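Local coordinates for protein gamma-hexachlorocyclohexane dehydrochlorinase (Novosphingobium barchaimii LL02, PDB 5KVB) that probably catalyses two successive dehydrochlorinations that turn the pollutant lindane (gamma-hexachlorocyclohexane) into a tetrachlorocyclohexadiene, at residues W43-E48 with K58-A63; W49-I54 with L64-N69; F78-T83 with V101-N106; L115-Y120 with M140-P145. All blocks are in the same frame, centred on the assembly; numbering follows the deposited sequence.

Interaction 1: W43-E48 with K58-A63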
loop_
_atom_site.group_PDB
_atom_site.type_symbol
_atom_site.label_atom_id
_atom_site.label_comp_id
_atom_site.label_asym_id
_atom_site.label_seq_id
_atom_site.Cartn_x
_atom_site.Cartn_y
_atom_site.Cartn_z
ATOM N N TRP A 43 13.054 14.781 -10.130
ATOM C CA TRP A 43 12.458 15.557 -11.235
ATOM C C TRP A 43 13.451 15.962 -12.319
ATOM O O TRP A 43 14.513 16.508 -12.009
ATOM C CB TRP A 43 11.825 16.859 -10.718
ATOM C CG TRP A 43 10.899 16.729 -9.549
ATOM C CD1 TRP A 43 11.234 16.857 -8.230
ATOM C CD2 TRP A 43 9.501 16.438 -9.583
ATOM N NE1 TRP A 43 10.125 16.673 -7.439
ATOM C CE2 TRP A 43 9.048 16.399 -8.245
ATOM C CE3 TRP A 43 8.587 16.198 -10.613
ATOM C CZ2 TRP A 43 7.711 16.146 -7.910
ATOM C CZ3 TRP A 43 7.259 15.945 -10.282
ATOM C CH2 TRP A 43 6.834 15.927 -8.941
ATOM N N TRP A 44 13.084 15.783 -13.583
ATOM C CA TRP A 44 13.819 16.474 -14.655
ATOM C C TRP A 44 13.602 17.982 -14.506
ATOM O O TRP A 44 12.603 18.419 -13.936
ATOM C CB TRP A 44 13.356 16.010 -16.038
ATOM C CG TRP A 44 13.706 14.588 -16.355
ATOM C CD1 TRP A 44 12.841 13.581 -16.691
ATOM C CD2 TRP A 44 15.018 14.017 -16.367
ATOM N NE1 TRP A 44 13.542 12.417 -16.911
ATOM C CE2 TRP A 44 14.879 12.654 -16.715
ATOM C CE3 TRP A 44 16.299 14.518 -16.103
ATOM C CZ2 TRP A 44 15.971 11.790 -16.805
ATOM C CZ3 TRP A 44 17.381 13.660 -16.196
ATOM C CH2 TRP A 44 17.211 12.311 -16.541
ATOM N N ASP A 45 14.528 18.783 -15.024
ATOM C CA ASP A 45 14.409 20.232 -14.853
ATOM C C ASP A 45 13.200 20.821 -15.575
ATOM O O ASP A 45 12.719 21.908 -15.191
ATOM C CB ASP A 45 15.691 20.935 -15.311
ATOM C CG ASP A 45 16.841 20.743 -14.337
ATOM O OD1 ASP A 45 16.594 20.385 -13.168
ATOM O OD2 ASP A 45 17.999 20.978 -14.735
ATOM N N ASP A 46 12.686 20.113 -16.585
ATOM C CA ASP A 46 11.473 20.547 -17.275
ATOM C C ASP A 46 10.226 19.746 -16.880
ATOM O O ASP A 46 9.191 19.836 -17.532
ATOM C CB ASP A 46 11.681 20.505 -18.801
ATOM C CG ASP A 46 12.077 19.126 -19.310
ATOM O OD1 ASP A 46 12.596 18.305 -18.517
ATOM O OD2 ASP A 46 11.869 18.859 -20.517
ATOM N N ALA A 47 10.314 18.983 -15.792
ATOM C CA ALA A 47 9.142 18.246 -15.309
ATOM C C ALA A 47 8.066 19.198 -14.806
ATOM O O ALA A 47 8.380 20.258 -14.251
ATOM C CB ALA A 47 9.542 17.266 -14.199
ATOM N N GLU A 48 6.804 18.829 -15.002
ATOM C CA GLU A 48 5.682 19.651 -14.567
ATOM C C GLU A 48 4.803 18.944 -13.534
ATOM O O GLU A 48 4.290 17.858 -13.779
ATOM C CB GLU A 48 4.835 20.076 -15.772
ATOM C CG GLU A 48 5.553 21.060 -16.694
ATOM C CD GLU A 48 4.663 21.587 -17.810
ATOM O OE1 GLU A 48 3.680 20.907 -18.172
ATOM O OE2 GLU A 48 4.952 22.690 -18.321
ATOM N N LYS A 58 7.376 23.797 -11.976
ATOM C CA LYS A 58 8.329 23.151 -12.889
ATOM C C LYS A 58 9.647 22.764 -12.231
ATOM O O LYS A 58 10.298 23.587 -11.569
ATOM C CB LYS A 58 8.629 24.070 -14.088
ATOM C CG LYS A 58 9.522 23.415 -15.153
ATOM C CD LYS A 58 10.183 24.431 -16.103
ATOM C CE LYS A 58 9.162 25.201 -16.884
ATOM N NZ LYS A 58 9.866 26.073 -17.871
ATOM N N GLY A 59 10.051 21.510 -12.423
ATOM C CA GLY A 59 11.352 21.046 -11.989
ATOM C C GLY A 59 11.545 20.907 -10.493
ATOM O O GLY A 59 10.615 21.110 -9.714
ATOM N N PRO A 60 12.772 20.556 -10.084
ATOM C CA PRO A 60 13.077 20.427 -8.653
ATOM C C PRO A 60 12.762 21.704 -7.858
ATOM O O PRO A 60 12.159 21.625 -6.781
ATOM C CB PRO A 60 14.581 20.131 -8.633
ATOM C CG PRO A 60 14.918 19.626 -10.006
ATOM C CD PRO A 60 13.919 20.228 -10.949
ATOM N N GLU A 61 13.135 22.873 -8.375
ATOM C CA GLU A 61 12.885 24.105 -7.617
ATOM C C GLU A 61 11.393 24.482 -7.592
ATOM O O GLU A 61 10.894 25.035 -6.596
ATOM C CB GLU A 61 13.746 25.252 -8.169
ATOM C CG GLU A 61 15.210 25.153 -7.721
ATOM C CD GLU A 61 16.123 26.151 -8.404
ATOM O OE1 GLU A 61 15.788 26.599 -9.522
ATOM O OE2 GLU A 61 17.178 26.486 -7.818
ATOM N N GLY A 62 10.662 24.164 -8.656
ATOM C CA GLY A 62 9.226 24.363 -8.649
ATOM C C GLY A 62 8.513 23.486 -7.629
ATOM O O GLY A 62 7.584 23.937 -6.938
ATOM N N ALA A 63 8.936 22.229 -7.546
ATOM C CA ALA A 63 8.408 21.298 -6.549
ATOM C C ALA A 63 8.628 21.834 -5.134
ATOM O O ALA A 63 7.712 21.813 -4.304
ATOM C CB ALA A 63 9.066 19.912 -6.714
#

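Interaction 2: W49-I54 with L64-N69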
loop_
_atom_site.group_PDB
_atom_site.type_symbol
_atom_site.label_atom_id
_atom_site.label_comp_id
_atom_site.label_asym_id
_atom_site.label_seq_id
_atom_site.Cartn_x
_atom_site.Cartn_y
_atom_site.Cartn_z
ATOM N N TRP A 49 4.641 19.584 -12.383
ATOM C CA TRP A 49 3.760 19.096 -11.328
ATOM C C TRP A 49 2.561 20.033 -11.255
ATOM O O TRP A 49 2.711 21.206 -10.911
ATOM C CB TRP A 49 4.524 19.033 -10.000
ATOM C CG TRP A 49 3.758 18.529 -8.780
ATOM C CD1 TRP A 49 2.495 18.000 -8.741
ATOM C CD2 TRP A 49 4.242 18.502 -7.431
ATOM N NE1 TRP A 49 2.165 17.656 -7.443
ATOM C CE2 TRP A 49 3.218 17.963 -6.624
ATOM C CE3 TRP A 49 5.442 18.888 -6.827
ATOM C CZ2 TRP A 49 3.366 17.797 -5.244
ATOM C CZ3 TRP A 49 5.585 18.730 -5.455
ATOM C CH2 TRP A 49 4.548 18.192 -4.679
ATOM N N THR A 50 1.391 19.509 -11.613
ATOM C CA THR A 50 0.145 20.274 -11.599
ATOM C C THR A 50 -0.789 19.802 -10.487
ATOM O O THR A 50 -1.085 18.610 -10.376
ATOM C CB THR A 50 -0.613 20.163 -12.942
ATOM O OG1 THR A 50 -1.093 18.824 -13.118
ATOM C CG2 THR A 50 0.276 20.529 -14.109
ATOM N N VAL A 51 -1.258 20.740 -9.671
ATOM C CA VAL A 51 -2.268 20.430 -8.672
ATOM C C VAL A 51 -3.544 21.151 -9.080
ATOM O O VAL A 51 -3.539 22.365 -9.266
ATOM C CB VAL A 51 -1.836 20.856 -7.258
ATOM C CG1 VAL A 51 -2.882 20.434 -6.237
ATOM C CG2 VAL A 51 -0.479 20.256 -6.913
ATOM N N GLU A 52 -4.627 20.401 -9.251
ATOM C CA GLU A 52 -5.888 20.987 -9.692
ATOM C C GLU A 52 -6.351 22.076 -8.725
ATOM O O GLU A 52 -6.638 21.799 -7.561
ATOM C CB GLU A 52 -6.963 19.907 -9.831
ATOM N N GLY A 53 -6.397 23.314 -9.209
ATOM C CA GLY A 53 -6.825 24.437 -8.395
ATOM C C GLY A 53 -5.700 25.341 -7.923
ATOM O O GLY A 53 -5.941 26.472 -7.505
ATOM N N ILE A 54 -4.469 24.845 -7.984
ATOM C CA ILE A 54 -3.315 25.619 -7.532
ATOM C C ILE A 54 -2.475 26.115 -8.705
ATOM O O ILE A 54 -2.095 27.285 -8.757
ATOM C CB ILE A 54 -2.420 24.798 -6.589
ATOM C CG1 ILE A 54 -3.183 24.442 -5.313
ATOM C CG2 ILE A 54 -1.159 25.573 -6.245
ATOM C CD1 ILE A 54 -2.365 23.651 -4.312
ATOM N N LEU A 64 9.829 22.335 -4.861
ATOM C CA LEU A 64 10.114 22.882 -3.532
ATOM C C LEU A 64 9.354 24.186 -3.272
ATOM O O LEU A 64 8.942 24.458 -2.139
ATOM C CB LEU A 64 11.619 23.086 -3.358
ATOM C CG LEU A 64 12.419 21.780 -3.302
ATOM C CD1 LEU A 64 13.894 22.056 -3.037
ATOM C CD2 LEU A 64 11.853 20.838 -2.247
ATOM N N ASP A 65 9.147 24.988 -4.311
ATOM C CA ASP A 65 8.345 26.202 -4.180
ATOM C C ASP A 65 6.903 25.870 -3.786
ATOM O O ASP A 65 6.325 26.487 -2.887
ATOM C CB ASP A 65 8.364 26.987 -5.490
ATOM C CG ASP A 65 7.747 28.363 -5.353
ATOM O OD1 ASP A 65 8.042 29.052 -4.350
ATOM O OD2 ASP A 65 6.970 28.755 -6.248
ATOM N N LEU A 66 6.325 24.884 -4.457
ATOM C CA LEU A 66 4.964 24.455 -4.173
ATOM C C LEU A 66 4.800 23.978 -2.735
ATOM O O LEU A 66 3.855 24.375 -2.054
ATOM C CB LEU A 66 4.545 23.335 -5.139
ATOM C CG LEU A 66 3.197 22.657 -4.848
ATOM C CD1 LEU A 66 2.050 23.672 -4.933
ATOM C CD2 LEU A 66 2.970 21.483 -5.794
ATOM N N VAL A 67 5.699 23.120 -2.262
ATOM C CA VAL A 67 5.500 22.591 -0.918
ATOM C C VAL A 67 5.865 23.629 0.156
ATOM O O VAL A 67 5.137 23.770 1.137
ATOM C CB VAL A 67 6.270 21.268 -0.694
ATOM C CG1 VAL A 67 5.665 20.171 -1.557
ATOM C CG2 VAL A 67 7.747 21.418 -0.995
ATOM N N ASN A 68 6.932 24.402 -0.030
ATOM C CA ASN A 68 7.295 25.395 0.994
ATOM C C ASN A 68 6.326 26.571 1.130
ATOM O O ASN A 68 6.160 27.114 2.232
ATOM C CB ASN A 68 8.696 25.950 0.732
ATOM C CG ASN A 68 9.785 25.076 1.311
ATOM O OD1 ASN A 68 9.972 25.013 2.526
ATOM N ND2 ASN A 68 10.522 24.403 0.442
ATOM N N ASN A 69 5.697 26.971 0.027
ATOM C CA ASN A 69 4.894 28.197 0.013
ATOM C C ASN A 69 3.379 27.978 -0.008
ATOM O O ASN A 69 2.626 28.809 0.497
ATOM C CB ASN A 69 5.298 29.063 -1.186
ATOM C CG ASN A 69 6.741 29.525 -1.111
ATOM O OD1 ASN A 69 7.192 30.036 -0.087
ATOM N ND2 ASN A 69 7.474 29.333 -2.197
#

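Interaction 3: F78-T83 with V101-N106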
loop_
_atom_site.group_PDB
_atom_site.type_symbol
_atom_site.label_atom_id
_atom_site.label_comp_id
_atom_site.label_asym_id
_atom_site.label_seq_id
_atom_site.Cartn_x
_atom_site.Cartn_y
_atom_site.Cartn_z
ATOM N N PHE A 78 1.115 15.776 7.869
ATOM C CA PHE A 78 0.269 14.805 7.186
ATOM C C PHE A 78 1.068 13.572 6.793
ATOM O O PHE A 78 2.294 13.564 6.890
ATOM C CB PHE A 78 -0.401 15.424 5.952
ATOM C CG PHE A 78 0.531 16.212 5.061
ATOM C CD1 PHE A 78 1.567 15.596 4.377
ATOM C CD2 PHE A 78 0.352 17.573 4.894
ATOM C CE1 PHE A 78 2.406 16.324 3.552
ATOM C CE2 PHE A 78 1.187 18.305 4.075
ATOM C CZ PHE A 78 2.217 17.681 3.406
ATOM N N ILE A 79 0.355 12.544 6.351
ATOM C CA ILE A 79 0.977 11.307 5.892
ATOM C C ILE A 79 0.224 10.841 4.652
ATOM O O ILE A 79 -1.003 10.880 4.606
ATOM C CB ILE A 79 0.972 10.221 7.016
ATOM C CG1 ILE A 79 1.605 8.911 6.546
ATOM C CG2 ILE A 79 -0.438 9.952 7.541
ATOM C CD1 ILE A 79 3.079 9.009 6.130
ATOM N N HIS A 80 0.976 10.437 3.624
ATOM C CA HIS A 80 0.404 9.925 2.374
ATOM C C HIS A 80 0.747 8.462 2.200
ATOM O O HIS A 80 1.924 8.113 2.085
ATOM C CB HIS A 80 0.941 10.684 1.152
ATOM C CG HIS A 80 0.469 12.100 1.039
ATOM N ND1 HIS A 80 0.953 13.114 1.840
ATOM C CD2 HIS A 80 -0.407 12.679 0.182
ATOM C CE1 HIS A 80 0.370 14.253 1.500
ATOM N NE2 HIS A 80 -0.454 14.017 0.492
ATOM N N TYR A 81 -0.277 7.626 2.153
ATOM C CA TYR A 81 -0.120 6.194 1.912
ATOM C C TYR A 81 -0.385 5.875 0.437
ATOM O O TYR A 81 -1.522 5.982 -0.030
ATOM C CB TYR A 81 -1.069 5.390 2.812
ATOM C CG TYR A 81 -0.867 5.607 4.306
ATOM C CD1 TYR A 81 0.197 5.014 4.973
ATOM C CD2 TYR A 81 -1.752 6.389 5.043
ATOM C CE1 TYR A 81 0.394 5.201 6.343
ATOM C CE2 TYR A 81 -1.565 6.587 6.403
ATOM C CZ TYR A 81 -0.498 5.987 7.048
ATOM O OH TYR A 81 -0.301 6.164 8.403
ATOM N N GLY A 82 0.659 5.480 -0.292
ATOM C CA GLY A 82 0.516 5.175 -1.714
ATOM C C GLY A 82 0.265 3.698 -1.944
ATOM O O GLY A 82 0.968 2.848 -1.385
ATOM N N THR A 83 -0.752 3.380 -2.744
ATOM C CA THR A 83 -1.062 1.991 -3.101
ATOM C C THR A 83 -1.412 1.856 -4.589
ATOM O O THR A 83 -1.667 2.847 -5.279
ATOM C CB THR A 83 -2.248 1.428 -2.291
ATOM O OG1 THR A 83 -3.456 2.090 -2.701
ATOM C CG2 THR A 83 -2.036 1.613 -0.789
ATOM N N VAL A 101 -3.839 7.207 -3.596
ATOM C CA VAL A 101 -3.182 7.712 -2.392
ATOM C C VAL A 101 -4.198 8.079 -1.313
ATOM O O VAL A 101 -5.192 8.768 -1.584
ATOM C CB VAL A 101 -2.295 8.946 -2.729
ATOM C CG1 VAL A 101 -1.583 9.487 -1.476
ATOM C CG2 VAL A 101 -1.288 8.598 -3.831
ATOM N N LEU A 102 -3.957 7.589 -0.098
ATOM C CA LEU A 102 -4.776 7.930 1.070
ATOM C C LEU A 102 -3.966 8.873 1.949
ATOM O O LEU A 102 -2.860 8.534 2.377
ATOM C CB LEU A 102 -5.187 6.669 1.842
ATOM C CG LEU A 102 -5.928 6.896 3.167
ATOM C CD1 LEU A 102 -7.273 7.595 2.944
ATOM C CD2 LEU A 102 -6.108 5.548 3.882
ATOM N N CYS A 103 -4.492 10.067 2.207
ATOM C CA CYS A 103 -3.772 11.044 3.015
ATOM C C CYS A 103 -4.547 11.368 4.282
ATOM O O CYS A 103 -5.757 11.616 4.230
ATOM C CB CYS A 103 -3.510 12.328 2.211
ATOM S SG CYS A 103 -2.752 13.694 3.181
ATOM N N LEU A 104 -3.846 11.333 5.412
ATOM C CA LEU A 104 -4.412 11.761 6.693
ATOM C C LEU A 104 -3.620 12.956 7.178
ATOM O O LEU A 104 -2.393 12.937 7.115
ATOM C CB LEU A 104 -4.343 10.644 7.734
ATOM C CG LEU A 104 -4.956 9.305 7.319
ATOM C CD1 LEU A 104 -4.766 8.271 8.431
ATOM C CD2 LEU A 104 -6.434 9.462 6.943
ATOM N N GLY A 105 -4.289 13.992 7.672
ATOM C CA GLY A 105 -3.536 15.156 8.086
ATOM C C GLY A 105 -4.239 16.098 9.031
ATOM O O GLY A 105 -5.444 16.004 9.258
ATOM N N ASN A 106 -3.439 17.009 9.569
ATOM C CA ASN A 106 -3.888 18.027 10.509
ATOM C C ASN A 106 -3.763 19.400 9.852
ATOM O O ASN A 106 -2.657 19.930 9.719
ATOM C CB ASN A 106 -3.065 17.949 11.797
ATOM C CG ASN A 106 -3.299 16.658 12.565
ATOM O OD1 ASN A 106 -4.430 16.193 12.679
ATOM N ND2 ASN A 106 -2.225 16.067 13.081
#

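Interaction 4: L115-Y120 with M140-P145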
loop_
_atom_site.group_PDB
_atom_site.type_symbol
_atom_site.label_atom_id
_atom_site.label_comp_id
_atom_site.label_asym_id
_atom_site.label_seq_id
_atom_site.Cartn_x
_atom_site.Cartn_y
_atom_site.Cartn_z
ATOM N N LEU A 115 -9.338 13.654 5.948
ATOM C CA LEU A 115 -9.011 12.474 5.145
ATOM C C LEU A 115 -9.158 12.828 3.677
ATOM O O LEU A 115 -10.210 13.323 3.245
ATOM C CB LEU A 115 -9.924 11.294 5.503
ATOM C CG LEU A 115 -9.671 9.942 4.819
ATOM C CD1 LEU A 115 -10.069 8.790 5.735
ATOM C CD2 LEU A 115 -10.405 9.821 3.490
ATOM N N ILE A 116 -8.107 12.558 2.907
ATOM C CA ILE A 116 -8.099 12.817 1.473
ATOM C C ILE A 116 -7.897 11.501 0.717
ATOM O O ILE A 116 -7.012 10.702 1.067
ATOM C CB ILE A 116 -6.983 13.815 1.085
ATOM C CG1 ILE A 116 -7.236 15.194 1.703
ATOM C CG2 ILE A 116 -6.866 13.957 -0.429
ATOM C CD1 ILE A 116 -6.042 16.138 1.608
ATOM N N ALA A 117 -8.745 11.253 -0.273
ATOM C CA ALA A 117 -8.514 10.176 -1.226
ATOM C C ALA A 117 -8.163 10.804 -2.560
ATOM O O ALA A 117 -8.968 11.546 -3.129
ATOM C CB ALA A 117 -9.752 9.280 -1.351
ATOM N N ALA A 118 -6.964 10.511 -3.069
ATOM C CA ALA A 118 -6.481 11.133 -4.297
ATOM C C ALA A 118 -6.026 10.110 -5.321
ATOM O O ALA A 118 -5.660 8.979 -4.968
ATOM C CB ALA A 118 -5.347 12.091 -3.989
ATOM N N VAL A 119 -6.058 10.520 -6.584
ATOM C CA VAL A 119 -5.448 9.754 -7.655
ATOM C C VAL A 119 -4.275 10.546 -8.208
ATOM O O VAL A 119 -4.420 11.721 -8.545
ATOM C CB VAL A 119 -6.460 9.437 -8.768
ATOM C CG1 VAL A 119 -5.754 8.901 -10.007
ATOM C CG2 VAL A 119 -7.500 8.438 -8.258
ATOM N N TYR A 120 -3.108 9.906 -8.248
ATOM C CA TYR A 120 -1.902 10.503 -8.822
ATOM C C TYR A 120 -1.652 9.926 -10.211
ATOM O O TYR A 120 -1.513 8.701 -10.366
ATOM C CB TYR A 120 -0.667 10.247 -7.943
ATOM C CG TYR A 120 -0.548 11.061 -6.667
ATOM C CD1 TYR A 120 -1.641 11.721 -6.116
ATOM C CD2 TYR A 120 0.682 11.163 -6.014
ATOM C CE1 TYR A 120 -1.510 12.463 -4.926
ATOM C CE2 TYR A 120 0.821 11.902 -4.847
ATOM C CZ TYR A 120 -0.275 12.542 -4.311
ATOM O OH TYR A 120 -0.135 13.265 -3.145
ATOM N N MET A 140 -7.997 15.212 -6.179
ATOM C CA MET A 140 -8.638 14.738 -4.957
ATOM C C MET A 140 -10.090 14.355 -5.209
ATOM O O MET A 140 -10.899 15.198 -5.622
ATOM C CB MET A 140 -8.565 15.807 -3.859
ATOM C CG MET A 140 -7.145 16.184 -3.487
ATOM S SD MET A 140 -7.065 17.443 -2.195
ATOM C CE MET A 140 -5.299 17.611 -1.971
ATOM N N ASN A 141 -10.419 13.089 -4.958
ATOM C CA ASN A 141 -11.793 12.611 -5.072
ATOM C C ASN A 141 -12.583 12.756 -3.774
ATOM O O ASN A 141 -13.778 13.077 -3.808
ATOM C CB ASN A 141 -11.814 11.149 -5.534
ATOM C CG ASN A 141 -11.306 10.985 -6.951
ATOM O OD1 ASN A 141 -11.597 11.804 -7.827
ATOM N ND2 ASN A 141 -10.537 9.928 -7.188
ATOM N N TYR A 142 -11.929 12.519 -2.636
ATOM C CA TYR A 142 -12.491 12.839 -1.312
ATOM C C TYR A 142 -11.615 13.884 -0.624
ATOM O O TYR A 142 -10.394 13.747 -0.580
ATOM C CB TYR A 142 -12.559 11.616 -0.379
ATOM C CG TYR A 142 -13.413 10.431 -0.765
ATOM C CD1 TYR A 142 -14.497 10.561 -1.624
ATOM C CD2 TYR A 142 -13.154 9.171 -0.215
ATOM C CE1 TYR A 142 -15.279 9.467 -1.941
ATOM C CE2 TYR A 142 -13.919 8.081 -0.527
ATOM C CZ TYR A 142 -14.989 8.228 -1.389
ATOM O OH TYR A 142 -15.777 7.145 -1.714
ATOM N N PHE A 143 -12.238 14.911 -0.061
ATOM C CA PHE A 143 -11.576 15.822 0.869
ATOM C C PHE A 143 -12.544 15.959 2.029
ATOM O O PHE A 143 -13.520 16.714 1.945
ATOM C CB PHE A 143 -11.267 17.186 0.226
ATOM C CG PHE A 143 -10.466 18.112 1.115
ATOM C CD1 PHE A 143 -11.096 18.876 2.089
ATOM C CD2 PHE A 143 -9.089 18.222 0.972
ATOM C CE1 PHE A 143 -10.368 19.727 2.906
ATOM C CE2 PHE A 143 -8.357 19.076 1.787
ATOM C CZ PHE A 143 -8.999 19.825 2.754
ATOM N N THR A 144 -12.300 15.217 3.100
ATOM C CA THR A 144 -13.331 14.983 4.104
ATOM C C THR A 144 -12.881 15.406 5.490
ATOM O O THR A 144 -12.040 14.756 6.099
ATOM C CB THR A 144 -13.741 13.498 4.127
ATOM O OG1 THR A 144 -14.144 13.094 2.808
ATOM C CG2 THR A 144 -14.900 13.260 5.075
ATOM N N PRO A 145 -13.438 16.518 5.998
ATOM C CA PRO A 145 -13.173 16.865 7.396
ATOM C C PRO A 145 -13.747 15.796 8.324
ATOM O O PRO A 145 -14.821 15.254 8.060
ATOM C CB PRO A 145 -13.887 18.209 7.573
ATOM C CG PRO A 145 -14.913 18.246 6.492
ATOM C CD PRO A 145 -14.331 17.485 5.338
#

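Interaction 1: W43-E48 with K58-A63
Trp43 holds its CG anti to its own carbonyl carbon (chi1 -50°), and the indole beyond it meets Pro60 and Ala63 at the start of helix 59-71; Lys58 holds its CG anti to the backbone N (chi1 -175°), which lays that methylene against the corner of the other segment. The Ala63 methyl sits above the indole plane, displaced toward the rim, with CB 3.5 Å from Trp43 NE1. Nearer the backbone, Trp43 CB packs on Pro60 CD at 4.0 Å. The side chain of Asp45 crosses the Pro60 ring at about a right angle, with Asp45 OD1 3.5 Å from Pro60 CD.

This is the point where a strand of the SnoaL-like (NTF2-type) fold turns a corner: Trp44 to Ala47 form a type I turn, and the chain then pairs antiparallel with the strand leading into the helix, Glu48 facing Lys58. Gly59 N donates to Ala47 O at 2.8 Å (N-H...O 155°). With positive phi and no side chain, Gly59 lets the corner carbonyls come close, its CA lying 3.5 Å from Trp44 O. Lys58 CG touches Asp45 O at 3.5 Å. Beyond the two segments, Asp46 forms a salt bridge with Arg127, and Trp44 NE1 bonds to Glu125 O.

Interaction 2: W49-I54 with L64-N69
The axes of strand 49-51, which carries Trp49 and Val51, and of helix 64-69, which carries Leu66, approach to 10.7 Å with 36° between their N-to-C directions, a gap that side chains alone bridge. Leu66 does most of the bridging. Its CD2 methyl stands 3.5 Å from the centroid of the Trp49 six-membered ring, only 5° off the normal, a CH-pi contact over the centre of one face. Trp49 has CG anti to its backbone N (chi1 -179°). The Trp49 and Leu66 side chains cross at about a right angle. The same CD2 reaches Val51 CG2 at 3.8 Å, while the other branch, CD1, meets Ile54 CG2 at 4.0 Å just past the strand end. One leucine is thus held by three residues through both its methyls. One helix position on, Val67 CG1 touches Trp49 CH2 at 3.9 Å.

Within the helix, Asn68 reaches back: its ND2 donates to Leu64 O at 3.0 Å from above the carbonyl plane, and Asn68 N binds that oxygen from the opposite face. The ND2 has a second partner in Glu36.

In this NTF2-like fold the contact fastens helix 59-71 to the sheet. The Trp49 ring also meets that of Trp43, their planes nearly parallel, and leans on Gln27 and Val31 of helix 10-33, while Val67 packs on Val31 and on Leu39 of helix 36-40.

Interaction 3: F78-T83 with V101-N106
His80 and Cys103 face each other on the tight side of this antiparallel pair. Cys103 SG lies over one face of the His80 imidazole, displaced toward the rim, 3.7 Å from the ring centroid and 18° off its normal, and 3.6 Å from His80 NE2. Cys103 SG is anti to its backbone N (chi1 174°), which brings it there, while Val101 CG1 comes in at the ring edge, 3.8 Å from His80 CD2. The strands approach closely beside Gly105, whose CA is 3.9 Å from Phe78 CA. Four backbone bonds join the Ile79-Leu104 and Tyr81-Leu102 pairs; Tyr81 N to Leu102 O, at 2.7 Å, is almost straight.

The other face, with Ile79, Tyr81, Leu102 and Leu104, packs more loosely within the pair: Tyr81 CE2 meets Leu104 CD1 at 4.1 Å and Tyr81 CB lies 4.4 Å from Leu102 CB. Neighbouring subunits cover it, Ala117 of the second subunit packing on Tyr81 and Tyr81 of the third on Leu102.

His80, by similarity the proton acceptor, bonds through ND1 to Asp32 of helix 10-33, the other likely active-site residue. That helix packs on the face bearing His80 and Val101, and strand 113-127 continues the sheet beside 94-107, its Tyr120 touching His80.

Interaction 4: L115-Y120 with M140-P145
The Phe143 ring lies side by side with Ile116, both side chains pointing the same way, and meets it obliquely: CD2 is 3.6 Å from Ile116 CG1, and CE2 is 3.7 Å from Ile116 CD1. On the reverse face of the sheet the Tyr142 ring meets Ala117 at a slant, CD2 3.6 Å from Ala117 CB; Phe151 of the third subunit lies nearly parallel to this ring, and Asp77 of that subunit bonds its OH. Met140, extended beyond CG, crosses Ile116 obliquely from the Ala118 end, with Met140 CG 3.8 Å from Ile116 CG2. Phe143 has CG anti to its backbone N (chi1 -175°), beside the carbonyl carbon.

Val119 CG2 rests 3.5 Å from Asn141 ND2 where the register slips. There Ala117 O takes two donors: Asn141 N at 2.8 Å, nearly along the C=O axis, and Tyr142 N at 3.2 Å, in the carbonyl plane on a lone pair. The side chain of Ile116 is about 6 Å from that of His80, the likely proton acceptor.

Two consecutive residues, Asn141 and Tyr142, set against the single Ala117 make a classic beta bulge, placed in the hairpin 113-127/130-145 of the SnoaL-like sheet.

Overall arrangement
Interactions 1 and 2 come first along the chain and cross, their segments alternating, and both link strand 47-51 to helix 59-71; they meet where Trp43 and Ala63 pack on Trp49. Interaction 3 and then interaction 4 follow in series, two hairpins of the same sheet with centres about 9 Å apart, joined by probable backbone bonds between strands 94-107 and 113-127. Interactions 1 and 4 have centres about 24 Å apart, on opposite sides of the chain's centre, though strands 47-51 and 130-145 are neighbours. The helices pack on one face of the curved sheet, and the hairpins of interactions 3 and 4 also meet other subunits, with the probable His80–Asp32 site between sheet and helix 10-33.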